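Local structure of putative gamma-glutamylcyclotransferase YkqA (Bacillus subtilis, 2QIK) at residues D148-Q152 against Y191-A197; V155-L160 against V217-G222. The protein is a putative gamma-glutamylcyclotransferase, probably cyclising the gamma-glutamyl group of its substrate to release it as 5-oxoproline. Residues are numbered along the deposited sequence.

Interaction 1: residues D148-Q152 against Y191-A197; sequences DHYFQ and YRIPYSA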
ATOM      1  N   ASP A 148      20.005   7.904  -9.089  1.00 11.16           N
ATOM      2  CA  ASP A 148      19.168   8.115 -10.283  1.00 10.89           C
ATOM      3  C   ASP A 148      19.363   7.071 -11.340  1.00 10.01           C
ATOM      4  O   ASP A 148      18.435   6.793 -12.085  1.00 11.92           O
ATOM      5  CB  ASP A 148      19.283   9.522 -10.907  1.00 12.85           C
ATOM      6  CG  ASP A 148      18.126   9.831 -11.801  1.00 13.51           C
ATOM      7  OD1 ASP A 148      16.963   9.634 -11.388  1.00 14.96           O
ATOM      8  OD2 ASP A 148      18.307  10.301 -12.928  1.00 19.75           O
ATOM      9  N   HIS A 149      20.543   6.472 -11.399  1.00 11.62           N
ATOM     10  CA  HIS A 149      20.786   5.377 -12.303  1.00 11.14           C
ATOM     11  C   HIS A 149      19.797   4.221 -12.170  1.00  9.91           C
ATOM     12  O   HIS A 149      19.601   3.470 -13.131  1.00 12.09           O
ATOM     13  CB  HIS A 149      22.230   4.881 -12.151  1.00 11.59           C
ATOM     14  CG  HIS A 149      22.592   4.296 -10.825  1.00 10.79           C
ATOM     15  ND1 HIS A 149      22.445   2.957 -10.551  1.00 13.94           N
ATOM     16  CD2 HIS A 149      22.989   4.884  -9.670  1.00 12.59           C
ATOM     17  CE1 HIS A 149      22.828   2.735  -9.309  1.00 13.97           C
ATOM     18  NE2 HIS A 149      23.147   3.878  -8.742  1.00 13.27           N
ATOM     19  N   TYR A 150      19.160   4.088 -10.999  1.00  9.95           N
ATOM     20  CA  TYR A 150      18.141   3.049 -10.773  1.00  9.05           C
ATOM     21  C   TYR A 150      16.755   3.430 -11.298  1.00  9.04           C
ATOM     22  O   TYR A 150      15.911   2.587 -11.410  1.00 10.19           O
ATOM     23  CB  TYR A 150      18.016   2.740  -9.323  1.00  9.28           C
ATOM     24  CG  TYR A 150      19.154   1.998  -8.682  1.00  9.03           C
ATOM     25  CD1 TYR A 150      19.718   0.862  -9.277  1.00  9.75           C
ATOM     26  CD2 TYR A 150      19.654   2.352  -7.456  1.00  9.61           C
ATOM     27  CE1 TYR A 150      20.694   0.105  -8.629  1.00 10.17           C
ATOM     28  CE2 TYR A 150      20.628   1.646  -6.839  1.00  9.68           C
ATOM     29  CZ  TYR A 150      21.136   0.481  -7.427  1.00 10.28           C
ATOM     30  OH  TYR A 150      22.077  -0.336  -6.834  1.00 11.34           O
ATOM     31  N   PHE A 151      16.541   4.738 -11.573  1.00  9.79           N
ATOM     32  CA  PHE A 151      15.230   5.326 -11.806  1.00  9.80           C
ATOM     33  C   PHE A 151      15.199   5.839 -13.260  1.00  9.95           C
ATOM     34  O   PHE A 151      14.422   6.733 -13.608  1.00 11.89           O
ATOM     35  CB  PHE A 151      14.860   6.355 -10.780  1.00  9.94           C
ATOM     36  CG  PHE A 151      14.721   5.779  -9.421  1.00  8.85           C
ATOM     37  CD1 PHE A 151      13.557   5.187  -8.999  1.00  8.67           C
ATOM     38  CD2 PHE A 151      15.794   5.796  -8.545  1.00  9.09           C
ATOM     39  CE1 PHE A 151      13.453   4.622  -7.791  1.00  8.98           C
ATOM     40  CE2 PHE A 151      15.708   5.229  -7.300  1.00  9.95           C
ATOM     41  CZ  PHE A 151      14.540   4.634  -6.907  1.00  9.29           C
ATOM     42  N   GLN A 152      15.965   5.187 -14.143  1.00 10.58           N
ATOM     43  CA  GLN A 152      16.051   5.560 -15.578  1.00 11.55           C
ATOM     44  C   GLN A 152      15.401   4.529 -16.505  1.00 12.48           C
ATOM     45  O   GLN A 152      15.604   4.523 -17.731  1.00 14.28           O
ATOM     46  CB  GLN A 152      17.519   5.860 -15.915  1.00 13.53           C
ATOM     47  CG  GLN A 152      18.036   7.168 -15.300  1.00 14.77           C
ATOM     48  CD  GLN A 152      19.566   7.353 -15.316  1.00 17.44           C
ATOM     49  OE1 GLN A 152      20.083   8.320 -14.725  1.00 25.13           O
ATOM     50  NE2 GLN A 152      20.256   6.424 -15.906  1.00 20.04           N
ATOM     51  N   TYR A 191       8.105   2.704 -12.182  1.00  7.72           N
ATOM     52  CA  TYR A 191       9.487   2.445 -12.503  1.00  7.28           C
ATOM     53  C   TYR A 191       9.822   0.958 -12.379  1.00  7.24           C
ATOM     54  O   TYR A 191       9.308   0.273 -11.500  1.00  8.57           O
ATOM     55  CB  TYR A 191      10.416   3.134 -11.536  1.00  7.96           C
ATOM     56  CG  TYR A 191      10.408   4.642 -11.462  1.00  8.08           C
ATOM     57  CD1 TYR A 191      11.182   5.413 -12.301  1.00  8.72           C
ATOM     58  CD2 TYR A 191       9.707   5.270 -10.477  1.00  8.53           C
ATOM     59  CE1 TYR A 191      11.233   6.762 -12.202  1.00  9.14           C
ATOM     60  CE2 TYR A 191       9.730   6.680 -10.350  1.00  9.15           C
ATOM     61  CZ  TYR A 191      10.522   7.403 -11.200  1.00  8.52           C
ATOM     62  OH  TYR A 191      10.604   8.778 -11.067  1.00  9.74           O
ATOM     63  N   ARG A 192      10.657   0.432 -13.271  1.00  8.07           N
ATOM     64  CA  ARG A 192      11.265  -0.899 -13.091  1.00  7.67           C
ATOM     65  C   ARG A 192      12.638  -0.664 -12.433  1.00  8.40           C
ATOM     66  O   ARG A 192      13.504  -0.007 -13.025  1.00  9.04           O
ATOM     67  CB  ARG A 192      11.465  -1.562 -14.434  1.00  8.85           C
ATOM     68  CG  ARG A 192      12.020  -2.967 -14.366  1.00  8.87           C
ATOM     69  CD  ARG A 192      12.247  -3.580 -15.681  1.00  9.65           C
ATOM     70  NE  ARG A 192      11.003  -3.769 -16.321  1.00 16.53           N
ATOM     71  CZ  ARG A 192      10.460  -2.999 -17.278  1.00 18.12           C
ATOM     72  NH1 ARG A 192      11.122  -1.961 -17.781  1.00 18.57           N
ATOM     73  NH2 ARG A 192       9.252  -3.285 -17.747  1.00 19.17           N
ATOM     74  N   ILE A 193      12.793  -1.149 -11.209  1.00  8.27           N
ATOM     75  CA  ILE A 193      14.020  -0.920 -10.441  1.00  7.43           C
ATOM     76  C   ILE A 193      14.623  -2.257  -9.975  1.00  7.75           C
ATOM     77  O   ILE A 193      13.885  -3.229  -9.760  1.00  8.23           O
ATOM     78  CB  ILE A 193      13.788   0.016  -9.263  1.00  8.74           C
ATOM     79  CG1 ILE A 193      12.962  -0.662  -8.131  1.00  8.91           C
ATOM     80  CG2 ILE A 193      13.143   1.329  -9.655  1.00  9.49           C
ATOM     81  CD1 ILE A 193      12.751   0.244  -6.915  1.00 10.27           C
ATOM     82  N   PRO A 194      15.929  -2.314  -9.768  1.00  6.91           N
ATOM     83  CA  PRO A 194      16.500  -3.476  -9.160  1.00  7.61           C
ATOM     84  C   PRO A 194      16.145  -3.529  -7.671  1.00  7.02           C
ATOM     85  O   PRO A 194      15.986  -2.515  -7.025  1.00  7.94           O
ATOM     86  CB  PRO A 194      18.028  -3.327  -9.393  1.00  9.32           C
ATOM     87  CG  PRO A 194      18.141  -2.241 -10.451  1.00 12.29           C
ATOM     88  CD  PRO A 194      16.952  -1.336 -10.162  1.00  9.44           C
ATOM     89  N   TYR A 195      16.132  -4.745  -7.145  1.00  8.12           N
ATOM     90  CA  TYR A 195      16.032  -4.977  -5.706  1.00  7.94           C
ATOM     91  C   TYR A 195      17.020  -4.076  -4.910  1.00  7.09           C
ATOM     92  O   TYR A 195      16.714  -3.626  -3.812  1.00  8.02           O
ATOM     93  CB  TYR A 195      16.266  -6.425  -5.408  1.00  7.40           C
ATOM     94  CG  TYR A 195      16.085  -6.754  -3.949  1.00  7.24           C
ATOM     95  CD1 TYR A 195      14.864  -6.747  -3.339  1.00  9.51           C
ATOM     96  CD2 TYR A 195      17.179  -7.124  -3.160  1.00  7.76           C
ATOM     97  CE1 TYR A 195      14.705  -7.029  -2.010  1.00 11.75           C
ATOM     98  CE2 TYR A 195      17.031  -7.414  -1.822  1.00  9.24           C
ATOM     99  CZ  TYR A 195      15.791  -7.389  -1.267  1.00 11.11           C
ATOM    100  OH  TYR A 195      15.677  -7.706   0.082  1.00 15.31           O
ATOM    101  N   SER A 196      18.212  -3.881  -5.433  1.00  7.38           N
ATOM    102  CA  SER A 196      19.218  -3.158  -4.766  1.00  7.22           C
ATOM    103  C   SER A 196      18.878  -1.682  -4.566  1.00  7.41           C
ATOM    104  O   SER A 196      19.564  -1.007  -3.779  1.00  8.38           O
ATOM    105  CB  SER A 196      20.547  -3.238  -5.467  1.00  9.45           C
ATOM    106  OG  SER A 196      20.462  -2.653  -6.744  1.00 10.22           O
ATOM    107  N   ALA A 197      17.857  -1.165  -5.235  1.00  7.97           N
ATOM    108  CA  ALA A 197      17.362   0.221  -5.014  1.00  7.10           C
ATOM    109  C   ALA A 197      16.413   0.305  -3.855  1.00  6.58           C
ATOM    110  O   ALA A 197      16.029   1.426  -3.448  1.00  8.28           O
ATOM    111  CB  ALA A 197      16.692   0.683  -6.254  1.00  8.10           C
TER
HETATM  112  O   HOH W   1      13.810   2.737 -13.293  1.00 10.20           O
HETATM  113  O   HOH W   2      16.301   0.201 -13.561  1.00 13.53           O
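Tyr150 lays its ring over Ala197, whose CB sits 4.0 Å from the centroid of the Tyr150 ring in a CH-pi contact, 26° off the normal. The contact joins the loop between helix 140-145 and strand 154-161 to the end of strand 185-193, central in a three-stranded antiparallel sheet of the second of the chain's two AIG2-like units, and to the 3-10 turn that follows it. Both sides include a short 3-10 turn, closed by Phe151 N to Asp148 O (2.8 Å) and by Ala197 N to Pro194 O (2.9 Å). Pro194 CD packs on Tyr150 CD1 at 3.6 Å. Deeper, the edge of Phe151 meets the face of Tyr191 in a T-shaped pair, centroids 5.3 Å apart and planes at 85°, while Phe151 CE1 touches Ile193 CG2 at 3.8 Å; Phe142 and Leu201 also pack on Phe151. Two waters each bridge Tyr150 O and Arg192 O, donating to both. Ser196 OG donates a hydrogen bond to Tyr150 OH at 2.8 Å.

Interaction 2: residues V155-L160 against V217-G222; sequences VGRAVL and VDVEAG
An isolated antiparallel beta bridge joins strand 154-161 to strand 212-221, the first arm of a two-stranded hairpin with strand 224-234. Residues 157-160 and 217-221 are extended; the segment axes approach to 4.6 Å, their N-to-C directions 130° apart. Val159 and Glu220 form the hydrogen-bonded pair, CA atoms 5.3 Å apart: Val159 N to Glu220 O 3.0 Å, Glu220 N to Val159 O 3.2 Å. Beside it the CA atoms of Ala158 and Ala221 lie 4.4 Å apart, with CA-H...O contacts from Ala158 CA to Glu220 O (3.2 Å) and Ala221 CA to Arg157 O (3.5 Å). In the second, C-terminal AIG2-like unit, strand 154-161 also edges a three-stranded sheet, where Val155 (phi/psi -71/-36) and Gly156 (119/-161, where a CB would clash with the preceding carbonyl) form a classic beta bulge opposite Leu190. Ala158 CB touches Val219 CG2 at 3.8 Å. Val155 (t) places CG1 3.9 Å from Ala221 CB. Val217 and Val219 are m; Leu160, chi1 t and chi2 p, brings CD1 to 4.0 Å from Val217 CB.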
ATOM      1  N   VAL A 155       8.568   2.534 -16.683  1.00 10.46           N
ATOM      2  CA  VAL A 155       7.554   1.934 -17.503  1.00 13.30           C
ATOM      3  C   VAL A 155       6.672   3.067 -18.026  1.00 14.40           C
ATOM      4  O   VAL A 155       6.322   3.036 -19.211  1.00 18.69           O
ATOM      5  CB  VAL A 155       6.742   0.880 -16.725  1.00 13.13           C
ATOM      6  CG1 VAL A 155       5.614   0.262 -17.671  1.00 18.01           C
ATOM      7  CG2 VAL A 155       7.705  -0.192 -16.205  1.00 14.97           C
ATOM      8  N   GLY A 156       6.440   4.085 -17.209  1.00 16.00           N
ATOM      9  CA  GLY A 156       5.739   5.302 -17.588  1.00 18.20           C
ATOM     10  C   GLY A 156       4.485   5.498 -16.775  1.00 15.24           C
ATOM     11  O   GLY A 156       4.307   4.972 -15.686  1.00 14.45           O
ATOM     12  N   ARG A 157       3.643   6.341 -17.340  1.00 14.46           N
ATOM     13  CA  ARG A 157       2.416   6.749 -16.698  0.50 14.67           C
ATOM     14  C   ARG A 157       1.599   5.555 -16.373  1.00 12.45           C
ATOM     15  O   ARG A 157       1.401   4.645 -17.187  1.00 14.65           O
ATOM     16  CB  ARG A 157       1.605   7.607 -17.658  0.50 15.49           C
ATOM     17  CG  ARG A 157       0.435   8.272 -17.055  0.50 16.72           C
ATOM     18  CD  ARG A 157      -0.393   9.013 -18.064  0.50 17.33           C
ATOM     19  NE  ARG A 157       0.418   9.972 -18.778  0.50 19.08           N
ATOM     20  CZ  ARG A 157       0.002  10.691 -19.816  0.50 20.43           C
ATOM     21  NH1 ARG A 157       0.825  11.554 -20.366  0.50 23.00           N
ATOM     22  NH2 ARG A 157      -1.218  10.571 -20.282  0.50 20.98           N
ATOM     23  N   ALA A 158       1.051   5.542 -15.172  1.00 12.17           N
ATOM     24  CA  ALA A 158       0.256   4.489 -14.745  1.00 14.39           C
ATOM     25  C   ALA A 158      -0.958   5.053 -14.022  1.00 13.52           C
ATOM     26  O   ALA A 158      -0.900   6.041 -13.288  1.00 14.72           O
ATOM     27  CB  ALA A 158       1.117   3.566 -13.816  1.00 14.75           C
ATOM     28  N   VAL A 159      -2.061   4.389 -14.237  1.00 14.63           N
ATOM     29  CA  VAL A 159      -3.325   4.780 -13.686  1.00 14.98           C
ATOM     30  C   VAL A 159      -3.649   3.808 -12.542  1.00 14.69           C
ATOM     31  O   VAL A 159      -3.501   2.576 -12.697  1.00 14.74           O
ATOM     32  CB  VAL A 159      -4.395   4.773 -14.744  1.00 16.85           C
ATOM     33  CG1 VAL A 159      -5.747   5.007 -14.160  1.00 18.37           C
ATOM     34  CG2 VAL A 159      -4.162   5.829 -15.829  1.00 18.41           C
ATOM     35  N   LEU A 160      -4.164   4.375 -11.429  1.00 13.29           N
ATOM     36  CA  LEU A 160      -4.569   3.587 -10.261  1.00 13.07           C
ATOM     37  C   LEU A 160      -6.004   3.931  -9.911  1.00 12.53           C
ATOM     38  O   LEU A 160      -6.294   5.017  -9.404  1.00 13.23           O
ATOM     39  CB  LEU A 160      -3.631   3.844  -9.070  1.00 12.17           C
ATOM     40  CG  LEU A 160      -4.016   3.089  -7.793  1.00 11.91           C
ATOM     41  CD1 LEU A 160      -4.092   1.563  -7.909  1.00 13.58           C
ATOM     42  CD2 LEU A 160      -3.014   3.400  -6.714  1.00 12.45           C
ATOM     43  N   VAL A 217      -0.062  -2.277  -4.893  1.00  8.38           N
ATOM     44  CA  VAL A 217      -1.153  -1.900  -5.751  1.00  8.63           C
ATOM     45  C   VAL A 217      -0.946  -2.518  -7.099  1.00  8.51           C
ATOM     46  O   VAL A 217       0.142  -2.796  -7.539  1.00  9.76           O
ATOM     47  CB  VAL A 217      -1.289  -0.348  -5.881  1.00  8.92           C
ATOM     48  CG1 VAL A 217      -1.726   0.240  -4.591  1.00 10.19           C
ATOM     49  CG2 VAL A 217      -0.017   0.313  -6.405  1.00  9.79           C
ATOM     50  N   ASP A 218      -2.063  -2.697  -7.800  1.00  9.26           N
ATOM     51  CA  ASP A 218      -2.076  -3.177  -9.216  1.00  8.56           C
ATOM     52  C   ASP A 218      -2.383  -1.972 -10.092  1.00  9.86           C
ATOM     53  O   ASP A 218      -3.321  -1.218  -9.823  1.00 12.27           O
ATOM     54  CB  ASP A 218      -3.142  -4.235  -9.470  1.00  9.61           C
ATOM     55  CG  ASP A 218      -2.891  -5.542  -8.769  1.00 10.78           C
ATOM     56  OD1 ASP A 218      -1.862  -5.766  -8.104  1.00 10.59           O
ATOM     57  OD2 ASP A 218      -3.752  -6.451  -8.930  1.00 16.42           O
ATOM     58  N   VAL A 219      -1.596  -1.732 -11.156  1.00 12.25           N
ATOM     59  CA  VAL A 219      -1.770  -0.550 -11.976  1.00 13.05           C
ATOM     60  C   VAL A 219      -1.738  -0.875 -13.422  1.00 16.20           C
ATOM     61  O   VAL A 219      -1.261  -1.949 -13.767  1.00 16.36           O
ATOM     62  CB  VAL A 219      -0.739   0.582 -11.698  1.00 12.27           C
ATOM     63  CG1 VAL A 219      -0.721   0.968 -10.257  1.00 12.52           C
ATOM     64  CG2 VAL A 219       0.666   0.173 -12.222  1.00 12.45           C
ATOM     65  N   GLU A 220      -2.274   0.079 -14.229  1.00 16.42           N
ATOM     66  CA  GLU A 220      -2.273  -0.038 -15.642  1.00 19.51           C
ATOM     67  C   GLU A 220      -1.274   0.923 -16.246  1.00 16.62           C
ATOM     68  O   GLU A 220      -1.407   2.072 -16.018  1.00 19.53           O
ATOM     69  CB  GLU A 220      -3.687   0.142 -16.236  1.00 19.88           C
ATOM     70  CG  GLU A 220      -3.707  -0.677 -17.515  1.00 26.56           C
ATOM     71  CD  GLU A 220      -5.009  -0.747 -18.267  1.00 28.29           C
ATOM     72  OE1 GLU A 220      -6.091  -0.479 -17.659  1.00 37.17           O
ATOM     73  OE2 GLU A 220      -4.897  -1.101 -19.470  1.00 34.19           O
ATOM     74  N   ALA A 221      -0.366   0.417 -17.055  1.00 20.44           N
ATOM     75  CA  ALA A 221       0.644   1.298 -17.685  1.00 21.59           C
ATOM     76  C   ALA A 221       0.894   0.698 -19.064  1.00 25.08           C
ATOM     77  O   ALA A 221       1.390  -0.454 -19.147  1.00 26.54           O
ATOM     78  CB  ALA A 221       1.977   1.326 -16.836  1.00 21.14           C
ATOM     79  N   GLY A 222       0.664   1.515 -20.110  1.00 26.45           N
ATOM     80  CA  GLY A 222       1.010   1.132 -21.494  1.00 27.08           C
ATOM     81  C   GLY A 222       0.120   0.018 -21.978  1.00 28.95           C
ATOM     82  O   GLY A 222       0.525  -0.836 -22.800  1.00 31.30           O
TER

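Interactions 1 and 2 share one three-stranded sheet, with centres about 16 Å apart: interaction 1 uses the end of its central strand 185-193, interaction 2 its edge strand 154-161. They touch where Arg192 NH2 packs on Val155 CG2 at 3.8 Å; only two residues separate Gln152 from Val155, and the first, Asp153, forms a salt bridge with Arg192, whose NE hydrogen-bonds Tyr129 OH. Both are partly buried and bury similar areas, 383 and 372 Å². Interaction 1 closes a loop on the strand end through aromatic rings, bridging waters and a side-chain hydrogen bond; interaction 2 joins sheet edge and hairpin through direct backbone hydrogen bonds, with aliphatic side chains (Ala, Val, Leu) beside them.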